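Long-range contacts in carbon monoxide dehydrogenase (Thermococcus sp. AM4, PDB 6T7J), which catalyses the ferredoxin-dependent oxidation of carbon monoxide to carbon dioxide and is captured here with a broken, nickel-free cluster at its active site: residues E128-L133 and E148-L153; G243-L248 and G416-A421; P494-L499 and I513-H518. One frame throughout, in Å; residues are numbered along the deposited sequence.

The three contacts follow one another along the chain, each closing before the next opens, and illustrate how a large enzyme is joined by pairings near and far in sequence. Contact 1 pairs two helices at the periphery; contact 2, centred about 19 Å away, brings the loop after helix 212-242 against the start of helix 419-425; contact 3, centred a further 16 Å on, lies just before strand 516-518, at one edge of a parallel sheet. Contacts 1 and 2 meet in the salt bridge of Lys129 with Glu420, contacts 2 and 3 where Phe417 packs on Ile513 and Pro514. The series thus links a helical region to a Rossmann-like sheet, near whose strand ends lie broken-cluster cysteines such as Cys481.

Contact 1 (E128-L133 and E148-L153); sequences EKLKSL and EIAREL
Leu130, Leu133, Ile149 and Leu153 form the apolar seam of a helix-loop-helix pair, a compact example of two helices brought together by side chains of unequal reach. The axes of the short segments pass 9.9 Å apart at 49°, so these parts of helices 127-136 and 146-162 run in broadly similar directions.

The main interaction is aliphatic packing. Leu130 makes the broadest contact: its CG lies anti to the backbone N (chi1 158°), and from there CD1 reaches Leu153 CD2 at 3.6 Å as the two side chains slide past each other in opposite directions. The same CD1 settles on the backbone of the partner helix, 3.8 Å from Ala150 CA, where the small alanine permits a close approach. Its other methyl, CD2, faces Ala150 CB, while Ile149 presents CG2 to CD1 of Leu130 at 3.9 Å. One turn further on, Leu133 crosses Leu153 at about a right angle. At the margin, CG and CD of Lys131 touch Ile149 CD1.

Polar groups lie away from this seam. Arg151 turns outward and forms a salt bridge with Glu148 one turn earlier on its own helix, whereas Lys129 is held by Asp239 and Glu420 and makes a cation-pi contact with Tyr236. Phe111 of helix 81-115 packs on Leu130, Ala150 and Leu153, and helix 212-242 touches Leu133. Between the paired helices, CD2 of Leu153 is shared by both leucines of the first: besides Leu130 CD1, it meets Leu133 CD2 at 3.8 Å.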
ATOM      1  N   GLU A 128      15.427  -4.845  32.379  1.00 58.52           N
ATOM      2  CA  GLU A 128      16.722  -5.197  31.804  1.00 60.41           C
ATOM      3  C   GLU A 128      16.690  -5.114  30.283  1.00 58.56           C
ATOM      4  O   GLU A 128      17.594  -4.543  29.660  1.00 56.23           O
ATOM      5  CB  GLU A 128      17.130  -6.598  32.261  1.00 61.92           C
ATOM      6  CG  GLU A 128      18.104  -6.607  33.419  1.00 74.46           C
ATOM      7  CD  GLU A 128      19.315  -5.738  33.151  1.00 83.11           C
ATOM      8  OE1 GLU A 128      19.248  -4.527  33.260  1.00 80.53           O
ATOM      9  OE2 GLU A 128      20.358  -6.199  32.807  1.00 75.96           O
ATOM     10  N   LYS A 129      15.655  -5.694  29.671  1.00 53.13           N
ATOM     11  CA  LYS A 129      15.495  -5.593  28.226  1.00 53.87           C
ATOM     12  C   LYS A 129      15.349  -4.142  27.792  1.00 54.98           C
ATOM     13  O   LYS A 129      15.930  -3.728  26.783  1.00 51.59           O
ATOM     14  CB  LYS A 129      14.286  -6.413  27.777  1.00 51.25           C
ATOM     15  CG  LYS A 129      14.268  -6.746  26.297  1.00 50.46           C
ATOM     16  CD  LYS A 129      13.975  -8.222  26.074  1.00 51.93           C
ATOM     17  CE  LYS A 129      13.737  -8.523  24.606  1.00 54.88           C
ATOM     18  NZ  LYS A 129      13.769  -9.981  24.317  1.00 58.97           N
ATOM     19  N   LEU A 130      14.579  -3.353  28.548  1.00 51.58           N
ATOM     20  CA  LEU A 130      14.396  -1.942  28.221  1.00 51.43           C
ATOM     21  C   LEU A 130      15.728  -1.200  28.230  1.00 53.26           C
ATOM     22  O   LEU A 130      16.061  -0.484  27.277  1.00 49.86           O
ATOM     23  CB  LEU A 130      13.408  -1.310  29.206  1.00 52.05           C
ATOM     24  CG  LEU A 130      13.407   0.208  29.413  1.00 50.86           C
ATOM     25  CD1 LEU A 130      13.098   0.947  28.124  1.00 45.23           C
ATOM     26  CD2 LEU A 130      12.404   0.591  30.491  1.00 52.91           C
ATOM     27  N   LYS A 131      16.512  -1.373  29.296  1.00 58.00           N
ATOM     28  CA  LYS A 131      17.789  -0.676  29.392  1.00 57.90           C
ATOM     29  C   LYS A 131      18.758  -1.131  28.305  1.00 54.01           C
ATOM     30  O   LYS A 131      19.447  -0.304  27.695  1.00 48.92           O
ATOM     31  CB  LYS A 131      18.392  -0.878  30.782  1.00 54.13           C
ATOM     32  CG  LYS A 131      17.608  -0.195  31.893  1.00 56.11           C
ATOM     33  CD  LYS A 131      18.457   0.019  33.134  1.00 58.17           C
ATOM     34  CE  LYS A 131      17.912  -0.765  34.317  1.00 60.31           C
ATOM     35  NZ  LYS A 131      18.183  -0.090  35.618  1.00 65.03           N
ATOM     36  N   SER A 132      18.814  -2.438  28.029  1.00 54.56           N
ATOM     37  CA  SER A 132      19.752  -2.922  27.020  1.00 59.10           C
ATOM     38  C   SER A 132      19.360  -2.454  25.623  1.00 62.55           C
ATOM     39  O   SER A 132      20.225  -2.053  24.832  1.00 62.91           O
ATOM     40  CB  SER A 132      19.845  -4.447  27.071  1.00 57.14           C
ATOM     41  OG  SER A 132      20.405  -4.959  25.874  1.00 76.39           O
ATOM     42  N   LEU A 133      18.064  -2.491  25.300  1.00 56.35           N
ATOM     43  CA  LEU A 133      17.614  -2.005  23.999  1.00 57.32           C
ATOM     44  C   LEU A 133      17.852  -0.509  23.859  1.00 55.78           C
ATOM     45  O   LEU A 133      18.221  -0.032  22.778  1.00 61.31           O
ATOM     46  CB  LEU A 133      16.134  -2.339  23.798  1.00 58.57           C
ATOM     47  CG  LEU A 133      15.432  -1.684  22.604  1.00 61.67           C
ATOM     48  CD1 LEU A 133      16.092  -2.090  21.294  1.00 57.07           C
ATOM     49  CD2 LEU A 133      13.949  -2.029  22.592  1.00 51.24           C
ATOM     50  N   GLU A 148      11.692   7.254  32.504  1.00 58.65           N
ATOM     51  CA  GLU A 148      12.346   8.231  31.635  1.00 58.82           C
ATOM     52  C   GLU A 148      13.116   7.542  30.509  1.00 59.40           C
ATOM     53  O   GLU A 148      13.076   7.986  29.347  1.00 58.32           O
ATOM     54  CB  GLU A 148      13.269   9.125  32.465  1.00 57.96           C
ATOM     55  CG  GLU A 148      14.300   9.901  31.661  1.00 58.08           C
ATOM     56  CD  GLU A 148      13.676  10.940  30.747  1.00 67.97           C
ATOM     57  OE1 GLU A 148      12.500  11.306  30.965  1.00 62.17           O
ATOM     58  OE2 GLU A 148      14.363  11.391  29.808  1.00 64.45           O
ATOM     59  N   ILE A 149      13.835   6.465  30.841  1.00 57.48           N
ATOM     60  CA  ILE A 149      14.455   5.625  29.818  1.00 53.32           C
ATOM     61  C   ILE A 149      13.404   5.164  28.817  1.00 53.88           C
ATOM     62  O   ILE A 149      13.608   5.219  27.597  1.00 50.64           O
ATOM     63  CB  ILE A 149      15.168   4.425  30.468  1.00 56.83           C
ATOM     64  CG1 ILE A 149      16.249   4.894  31.442  1.00 55.45           C
ATOM     65  CG2 ILE A 149      15.763   3.513  29.402  1.00 54.22           C
ATOM     66  CD1 ILE A 149      16.790   3.785  32.322  1.00 48.95           C
ATOM     67  N   ALA A 150      12.259   4.701  29.330  1.00 50.17           N
ATOM     68  CA  ALA A 150      11.186   4.238  28.459  1.00 53.10           C
ATOM     69  C   ALA A 150      10.663   5.361  27.571  1.00 55.19           C
ATOM     70  O   ALA A 150      10.316   5.127  26.412  1.00 53.52           O
ATOM     71  CB  ALA A 150      10.054   3.637  29.293  1.00 45.13           C
ATOM     72  N   ARG A 151      10.610   6.588  28.095  1.00 55.31           N
ATOM     73  CA  ARG A 151      10.137   7.721  27.301  1.00 54.70           C
ATOM     74  C   ARG A 151      11.075   8.004  26.135  1.00 55.49           C
ATOM     75  O   ARG A 151      10.631   8.168  24.990  1.00 59.05           O
ATOM     76  CB  ARG A 151       9.998   8.964  28.184  1.00 58.35           C
ATOM     77  CG  ARG A 151       8.641   9.118  28.850  1.00 63.15           C
ATOM     78  CD  ARG A 151       8.397  10.557  29.294  1.00 62.08           C
ATOM     79  NE  ARG A 151       9.330  10.987  30.334  1.00 70.26           N
ATOM     80  CZ  ARG A 151       9.173  10.748  31.633  1.00 65.07           C
ATOM     81  NH1 ARG A 151      10.076  11.182  32.503  1.00 56.29           N
ATOM     82  NH2 ARG A 151       8.113  10.075  32.065  1.00 60.26           N
ATOM     83  N   GLU A 152      12.379   8.079  26.409  1.00 56.18           N
ATOM     84  CA  GLU A 152      13.335   8.333  25.332  1.00 52.10           C
ATOM     85  C   GLU A 152      13.316   7.207  24.299  1.00 52.44           C
ATOM     86  O   GLU A 152      13.312   7.456  23.078  1.00 58.14           O
ATOM     87  CB  GLU A 152      14.738   8.517  25.910  1.00 56.19           C
ATOM     88  CG  GLU A 152      14.800   9.510  27.061  1.00 56.94           C
ATOM     89  CD  GLU A 152      16.183   9.618  27.673  1.00 61.63           C
ATOM     90  OE1 GLU A 152      16.290   9.566  28.916  1.00 65.05           O
ATOM     91  OE2 GLU A 152      17.163   9.755  26.912  1.00 60.08           O
ATOM     92  N   LEU A 153      13.291   5.957  24.774  1.00 50.96           N
ATOM     93  CA  LEU A 153      13.204   4.825  23.862  1.00 54.90           C
ATOM     94  C   LEU A 153      11.947   4.906  23.009  1.00 53.41           C
ATOM     95  O   LEU A 153      11.997   4.676  21.795  1.00 54.30           O
ATOM     96  CB  LEU A 153      13.233   3.513  24.643  1.00 51.46           C
ATOM     97  CG  LEU A 153      13.108   2.276  23.752  1.00 55.14           C
ATOM     98  CD1 LEU A 153      14.339   2.154  22.872  1.00 51.76           C
ATOM     99  CD2 LEU A 153      12.891   1.013  24.568  1.00 50.17           C
TER

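Contact 2 (G243-L248 and G416-A421); sequences GTPKPL and GFSVEA
The N-cap of helix 419-425 is the element through which Ser418 takes hold of Pro245, in the loop that follows helix 212-242. Ser418 OG donates to Pro245 O over 2.7 Å, approaching at a C=O...donor angle of 147° and tilted slightly from the carbonyl plane. With chi1 at 61°, OG sits between the backbone N and the carbonyl carbon of its own residue, and it also accepts the capping bond from Ala421 N at 3.3 Å. One hydroxyl therefore ties the first turn of the helix to a carbonyl of the distant loop.

This is a junction between two strand ends: Leu248 opens strand 248-252 and pairs through its backbone with Ala415, the last residue of strand 411-415. Just beyond that pairing, Gly416 adopts positive phi and its carbonyl O presses against the Lys246-Pro247 peptide, 3.1 Å from Lys246 C. The tertiary amide nitrogen of Pro247 has no hydrogen to offer it.

Apolar contacts lie beside these bonds. Pro247 puts CD 3.6 Å from Ala421 CB and CG 3.7 Å from Phe417 CE1, the two side chains crossing at about a right angle. At the other end, Thr244 packs its methyl CG2 against a carboxylate, 3.3 Å from Glu420 OE2, while Thr244 OG1 is hydrogen-bonded to Asp126 and Glu420 OE1 forms a salt bridge with Lys129.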
ATOM      1  N   GLY A 243       6.834  -9.356  29.779  1.00 51.86           N
ATOM      2  CA  GLY A 243       7.815 -10.336  30.201  1.00 48.58           C
ATOM      3  C   GLY A 243       8.449 -11.088  29.050  1.00 54.03           C
ATOM      4  O   GLY A 243       7.765 -11.466  28.093  1.00 53.62           O
ATOM      5  N   THR A 244       9.758 -11.298  29.127  1.00 55.64           N
ATOM      6  CA  THR A 244      10.445 -12.104  28.124  1.00 54.83           C
ATOM      7  C   THR A 244      10.100 -13.574  28.335  1.00 53.81           C
ATOM      8  O   THR A 244      10.220 -14.079  29.459  1.00 53.99           O
ATOM      9  CB  THR A 244      11.956 -11.897  28.205  1.00 53.30           C
ATOM     10  OG1 THR A 244      12.262 -10.511  28.007  1.00 55.81           O
ATOM     11  CG2 THR A 244      12.666 -12.722  27.143  1.00 53.16           C
ATOM     12  N   PRO A 245       9.658 -14.287  27.299  1.00 49.22           N
ATOM     13  CA  PRO A 245       9.253 -15.685  27.485  1.00 53.18           C
ATOM     14  C   PRO A 245      10.389 -16.552  28.013  1.00 51.91           C
ATOM     15  O   PRO A 245      11.546 -16.419  27.607  1.00 50.81           O
ATOM     16  CB  PRO A 245       8.823 -16.117  26.079  1.00 50.98           C
ATOM     17  CG  PRO A 245       8.412 -14.845  25.410  1.00 52.42           C
ATOM     18  CD  PRO A 245       9.341 -13.792  25.949  1.00 49.73           C
ATOM     19  N   LYS A 246      10.040 -17.437  28.936  1.00 48.64           N
ATOM     20  CA  LYS A 246      10.926 -18.438  29.502  1.00 53.15           C
ATOM     21  C   LYS A 246      10.262 -19.797  29.349  1.00 50.27           C
ATOM     22  O   LYS A 246       9.034 -19.882  29.234  1.00 56.28           O
ATOM     23  CB  LYS A 246      11.223 -18.150  30.981  1.00 49.73           C
ATOM     24  CG  LYS A 246      12.123 -16.941  31.205  1.00 48.74           C
ATOM     25  CD  LYS A 246      13.448 -17.089  30.469  1.00 55.59           C
ATOM     26  CE  LYS A 246      13.947 -15.749  29.943  1.00 57.45           C
ATOM     27  NZ  LYS A 246      14.247 -14.787  31.041  1.00 58.38           N
ATOM     28  N   PRO A 247      11.044 -20.879  29.322  1.00 51.32           N
ATOM     29  CA  PRO A 247      10.463 -22.199  29.040  1.00 52.42           C
ATOM     30  C   PRO A 247       9.358 -22.569  30.020  1.00 48.26           C
ATOM     31  O   PRO A 247       9.470 -22.358  31.229  1.00 50.13           O
ATOM     32  CB  PRO A 247      11.662 -23.145  29.162  1.00 50.87           C
ATOM     33  CG  PRO A 247      12.835 -22.290  28.834  1.00 49.27           C
ATOM     34  CD  PRO A 247      12.514 -20.937  29.405  1.00 49.01           C
ATOM     35  N   LEU A 248       8.277 -23.117  29.473  1.00 54.55           N
ATOM     36  CA  LEU A 248       7.144 -23.589  30.255  1.00 53.35           C
ATOM     37  C   LEU A 248       6.460 -24.697  29.465  1.00 56.48           C
ATOM     38  O   LEU A 248       6.838 -24.999  28.330  1.00 56.84           O
ATOM     39  CB  LEU A 248       6.175 -22.446  30.581  1.00 54.58           C
ATOM     40  CG  LEU A 248       5.649 -21.609  29.411  1.00 51.30           C
ATOM     41  CD1 LEU A 248       4.381 -22.214  28.818  1.00 53.24           C
ATOM     42  CD2 LEU A 248       5.397 -20.181  29.859  1.00 53.09           C
ATOM     43  N   GLY A 416       8.034 -21.268  24.921  1.00 49.10           N
ATOM     44  CA  GLY A 416       8.686 -20.174  25.611  1.00 46.91           C
ATOM     45  C   GLY A 416      10.175 -20.063  25.393  1.00 49.85           C
ATOM     46  O   GLY A 416      10.893 -19.649  26.311  1.00 54.50           O
ATOM     47  N   PHE A 417      10.670 -20.404  24.204  1.00 53.72           N
ATOM     48  CA  PHE A 417      12.108 -20.395  23.934  1.00 56.24           C
ATOM     49  C   PHE A 417      12.465 -19.124  23.170  1.00 59.19           C
ATOM     50  O   PHE A 417      12.683 -19.127  21.958  1.00 61.69           O
ATOM     51  CB  PHE A 417      12.521 -21.651  23.171  1.00 48.78           C
ATOM     52  CG  PHE A 417      12.457 -22.903  23.995  1.00 54.47           C
ATOM     53  CD1 PHE A 417      13.389 -23.141  24.993  1.00 55.63           C
ATOM     54  CD2 PHE A 417      11.460 -23.840  23.777  1.00 51.45           C
ATOM     55  CE1 PHE A 417      13.330 -24.292  25.757  1.00 46.55           C
ATOM     56  CE2 PHE A 417      11.395 -24.992  24.538  1.00 52.80           C
ATOM     57  CZ  PHE A 417      12.332 -25.217  25.529  1.00 51.21           C
ATOM     58  N   SER A 418      12.523 -18.018  23.905  1.00 56.74           N
ATOM     59  CA  SER A 418      13.104 -16.802  23.362  1.00 60.20           C
ATOM     60  C   SER A 418      14.625 -16.942  23.296  1.00 60.47           C
ATOM     61  O   SER A 418      15.210 -17.900  23.809  1.00 59.27           O
ATOM     62  CB  SER A 418      12.709 -15.594  24.210  1.00 56.21           C
ATOM     63  OG  SER A 418      13.175 -15.734  25.541  1.00 57.95           O
ATOM     64  N   VAL A 419      15.271 -15.970  22.648  1.00 58.32           N
ATOM     65  CA  VAL A 419      16.728 -15.990  22.555  1.00 60.47           C
ATOM     66  C   VAL A 419      17.348 -15.934  23.946  1.00 61.16           C
ATOM     67  O   VAL A 419      18.336 -16.623  24.234  1.00 56.41           O
ATOM     68  CB  VAL A 419      17.225 -14.836  21.665  1.00 51.38           C
ATOM     69  CG1 VAL A 419      18.741 -14.870  21.555  1.00 42.97           C
ATOM     70  CG2 VAL A 419      16.586 -14.918  20.288  1.00 46.94           C
ATOM     71  N   GLU A 420      16.769 -15.123  24.833  1.00 62.01           N
ATOM     72  CA  GLU A 420      17.252 -15.062  26.207  1.00 59.15           C
ATOM     73  C   GLU A 420      17.098 -16.408  26.904  1.00 58.44           C
ATOM     74  O   GLU A 420      18.016 -16.867  27.595  1.00 62.22           O
ATOM     75  CB  GLU A 420      16.508 -13.969  26.975  1.00 59.98           C
ATOM     76  CG  GLU A 420      16.884 -12.553  26.563  1.00 60.86           C
ATOM     77  CD  GLU A 420      16.087 -12.060  25.370  1.00 58.71           C
ATOM     78  OE1 GLU A 420      16.436 -10.992  24.821  1.00 60.01           O
ATOM     79  OE2 GLU A 420      15.112 -12.738  24.981  1.00 48.92           O
ATOM     80  N   ALA A 421      15.945 -17.059  26.727  1.00 57.21           N
ATOM     81  CA  ALA A 421      15.729 -18.364  27.343  1.00 58.42           C
ATOM     82  C   ALA A 421      16.700 -19.401  26.795  1.00 62.05           C
ATOM     83  O   ALA A 421      17.210 -20.243  27.544  1.00 63.49           O
ATOM     84  CB  ALA A 421      14.286 -18.814  27.125  1.00 54.30           C
TER

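Contact 3 (P494-L499 and I513-H518)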
ATOM      1  N   PRO A 494       8.153 -33.431  25.865  1.00 70.14           N
ATOM      2  CA  PRO A 494       9.443 -33.942  26.363  1.00 68.46           C
ATOM      3  C   PRO A 494       9.909 -35.220  25.684  1.00 64.80           C
ATOM      4  O   PRO A 494      11.120 -35.472  25.636  1.00 67.44           O
ATOM      5  CB  PRO A 494       9.172 -34.162  27.857  1.00 68.77           C
ATOM      6  CG  PRO A 494       8.090 -33.196  28.185  1.00 64.51           C
ATOM      7  CD  PRO A 494       7.216 -33.141  26.965  1.00 71.70           C
ATOM      8  N   LYS A 495       8.993 -36.034  25.156  1.00 63.09           N
ATOM      9  CA  LYS A 495       9.368 -37.255  24.453  1.00 61.54           C
ATOM     10  C   LYS A 495       9.702 -37.021  22.984  1.00 64.29           C
ATOM     11  O   LYS A 495      10.112 -37.970  22.306  1.00 65.58           O
ATOM     12  CB  LYS A 495       8.247 -38.298  24.562  1.00 69.11           C
ATOM     13  CG  LYS A 495       6.952 -37.922  23.846  1.00 75.67           C
ATOM     14  CD  LYS A 495       6.884 -38.494  22.430  1.00 75.95           C
ATOM     15  CE  LYS A 495       5.726 -37.887  21.648  1.00 75.29           C
ATOM     16  NZ  LYS A 495       6.036 -37.724  20.197  1.00 61.07           N
ATOM     17  N   ALA A 496       9.533 -35.795  22.479  1.00 65.15           N
ATOM     18  CA  ALA A 496       9.799 -35.531  21.066  1.00 61.85           C
ATOM     19  C   ALA A 496      11.239 -35.847  20.693  1.00 58.63           C
ATOM     20  O   ALA A 496      11.522 -36.175  19.536  1.00 59.83           O
ATOM     21  CB  ALA A 496       9.479 -34.075  20.731  1.00 55.82           C
ATOM     22  N   VAL A 497      12.155 -35.773  21.656  1.00 62.10           N
ATOM     23  CA  VAL A 497      13.562 -36.096  21.439  1.00 66.12           C
ATOM     24  C   VAL A 497      13.715 -37.505  20.859  1.00 65.13           C
ATOM     25  O   VAL A 497      14.701 -37.795  20.172  1.00 62.80           O
ATOM     26  CB  VAL A 497      14.349 -35.925  22.754  1.00 61.69           C
ATOM     27  CG1 VAL A 497      15.767 -36.419  22.618  1.00 58.96           C
ATOM     28  CG2 VAL A 497      14.355 -34.464  23.174  1.00 63.61           C
ATOM     29  N   ASP A 498      12.728 -38.377  21.101  1.00 61.27           N
ATOM     30  CA  ASP A 498      12.759 -39.724  20.533  1.00 62.54           C
ATOM     31  C   ASP A 498      12.924 -39.709  19.017  1.00 70.41           C
ATOM     32  O   ASP A 498      13.570 -40.602  18.453  1.00 71.20           O
ATOM     33  CB  ASP A 498      11.481 -40.480  20.901  1.00 65.27           C
ATOM     34  CG  ASP A 498      11.487 -40.978  22.329  1.00 67.93           C
ATOM     35  OD1 ASP A 498      12.588 -41.121  22.901  1.00 67.71           O
ATOM     36  OD2 ASP A 498      10.391 -41.227  22.878  1.00 69.04           O
ATOM     37  N   LEU A 499      12.352 -38.715  18.341  1.00 64.24           N
ATOM     38  CA  LEU A 499      12.397 -38.655  16.886  1.00 58.92           C
ATOM     39  C   LEU A 499      13.640 -37.954  16.357  1.00 63.19           C
ATOM     40  O   LEU A 499      13.831 -37.901  15.137  1.00 68.71           O
ATOM     41  CB  LEU A 499      11.142 -37.958  16.349  1.00 59.89           C
ATOM     42  CG  LEU A 499       9.813 -38.493  16.885  1.00 62.47           C
ATOM     43  CD1 LEU A 499       8.808 -37.366  17.039  1.00 64.30           C
ATOM     44  CD2 LEU A 499       9.263 -39.589  15.980  1.00 63.21           C
ATOM     45  N   ILE A 513      15.783 -29.711  26.686  1.00 63.03           N
ATOM     46  CA  ILE A 513      14.917 -28.975  25.768  1.00 61.36           C
ATOM     47  C   ILE A 513      14.396 -29.957  24.728  1.00 58.42           C
ATOM     48  O   ILE A 513      14.969 -31.040  24.537  1.00 63.44           O
ATOM     49  CB  ILE A 513      15.662 -27.795  25.099  1.00 61.57           C
ATOM     50  CG1 ILE A 513      16.887 -28.297  24.332  1.00 55.57           C
ATOM     51  CG2 ILE A 513      16.062 -26.751  26.135  1.00 52.18           C
ATOM     52  CD1 ILE A 513      17.633 -27.208  23.596  1.00 47.72           C
ATOM     53  N   PRO A 514      13.293 -29.629  24.062  1.00 58.24           N
ATOM     54  CA  PRO A 514      12.819 -30.475  22.962  1.00 50.30           C
ATOM     55  C   PRO A 514      13.667 -30.259  21.723  1.00 50.33           C
ATOM     56  O   PRO A 514      14.441 -29.291  21.655  1.00 54.82           O
ATOM     57  CB  PRO A 514      11.373 -29.999  22.742  1.00 57.28           C
ATOM     58  CG  PRO A 514      11.042 -29.138  23.925  1.00 55.88           C
ATOM     59  CD  PRO A 514      12.335 -28.558  24.378  1.00 54.30           C
ATOM     60  N   PRO A 515      13.568 -31.141  20.722  1.00 54.97           N
ATOM     61  CA  PRO A 515      14.275 -30.898  19.457  1.00 55.92           C
ATOM     62  C   PRO A 515      13.615 -29.850  18.574  1.00 58.86           C
ATOM     63  O   PRO A 515      14.181 -29.505  17.526  1.00 56.09           O
ATOM     64  CB  PRO A 515      14.258 -32.277  18.781  1.00 54.19           C
ATOM     65  CG  PRO A 515      13.030 -32.925  19.308  1.00 58.04           C
ATOM     66  CD  PRO A 515      12.862 -32.435  20.721  1.00 52.83           C
ATOM     67  N   CYS A 516      12.442 -29.343  18.955  1.00 49.82           N
ATOM     68  CA  CYS A 516      11.749 -28.293  18.217  1.00 49.98           C
ATOM     69  C   CYS A 516      11.457 -27.149  19.177  1.00 54.13           C
ATOM     70  O   CYS A 516      10.810 -27.353  20.209  1.00 51.52           O
ATOM     71  CB  CYS A 516      10.457 -28.819  17.588  1.00 49.98           C
ATOM     72  SG  CYS A 516      10.715 -30.088  16.320  1.00 52.63           S
ATOM     73  N   LEU A 517      11.924 -25.951  18.832  1.00 49.99           N
ATOM     74  CA  LEU A 517      11.885 -24.793  19.721  1.00 45.95           C
ATOM     75  C   LEU A 517      10.819 -23.810  19.244  1.00 52.09           C
ATOM     76  O   LEU A 517      10.950 -23.198  18.174  1.00 49.94           O
ATOM     77  CB  LEU A 517      13.259 -24.130  19.802  1.00 46.56           C
ATOM     78  CG  LEU A 517      14.394 -25.024  20.318  1.00 47.64           C
ATOM     79  CD1 LEU A 517      15.656 -24.219  20.573  1.00 44.96           C
ATOM     80  CD2 LEU A 517      13.972 -25.772  21.576  1.00 45.06           C
ATOM     81  N   HIS A 518       9.770 -23.660  20.051  1.00 47.14           N
ATOM     82  CA  HIS A 518       8.732 -22.659  19.829  1.00 49.95           C
ATOM     83  C   HIS A 518       9.282 -21.295  20.221  1.00 50.08           C
ATOM     84  O   HIS A 518       9.497 -21.025  21.408  1.00 51.40           O
ATOM     85  CB  HIS A 518       7.491 -23.005  20.648  1.00 43.99           C
ATOM     86  CG  HIS A 518       6.282 -22.196  20.296  1.00 48.55           C
ATOM     87  ND1 HIS A 518       6.348 -21.022  19.576  1.00 50.75           N
ATOM     88  CD2 HIS A 518       4.971 -22.391  20.576  1.00 50.04           C
ATOM     89  CE1 HIS A 518       5.132 -20.528  19.429  1.00 51.84           C
ATOM     90  NE2 HIS A 518       4.277 -21.341  20.024  1.00 53.79           N
TER
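The flat group met here is the Ala496-Val497 peptide, and the CG-CD edge of the Pro515 ring lies over one of its faces. Pro515 CG stands 3.6 Å from Ala496 O, while the neighbouring CD is 3.5 Å from Val497 N. The ring thus spans the peptide from its oxygen to its nitrogen, and a proline with no N-H of its own is held against the backbone by van der Waals contact.

The side chains of the two residues that the peptide joins lie on the same face as the ring and add to the contact. Ala496 points its CB toward the same ring and comes within 3.8 Å of Pro515 CD. Val497 has CG1 anti to the backbone N (chi1 173°), which places CG2 beside that nitrogen; CG2 consequently touches Pro515 CD at 3.5 Å, the two side chains crossing at a slant. The same methyl reaches back along the chain to Ile513 O, 3.7 Å away, and more loosely to Pro514 CA. The 3-10 turn 496-499 is braced by its own backbone, with Leu499 N bonded to Ala496 O, the oxygen that Pro515 CG approaches.

The contact lies within a beta-alpha-beta crossover of a doubly wound, Rossmann-like parallel sheet. Strand 474-478 leads into helix 480-489, whose Cys481 belongs to the broken-cluster pocket, and the chain then returns through this turn and helix 502-511 to edge strand 516-518. Val497 also packs on Cys508 and Glu509 of that helix, Pro515 on its Leu504, and Leu517 pairs through its backbone with strand 474-478.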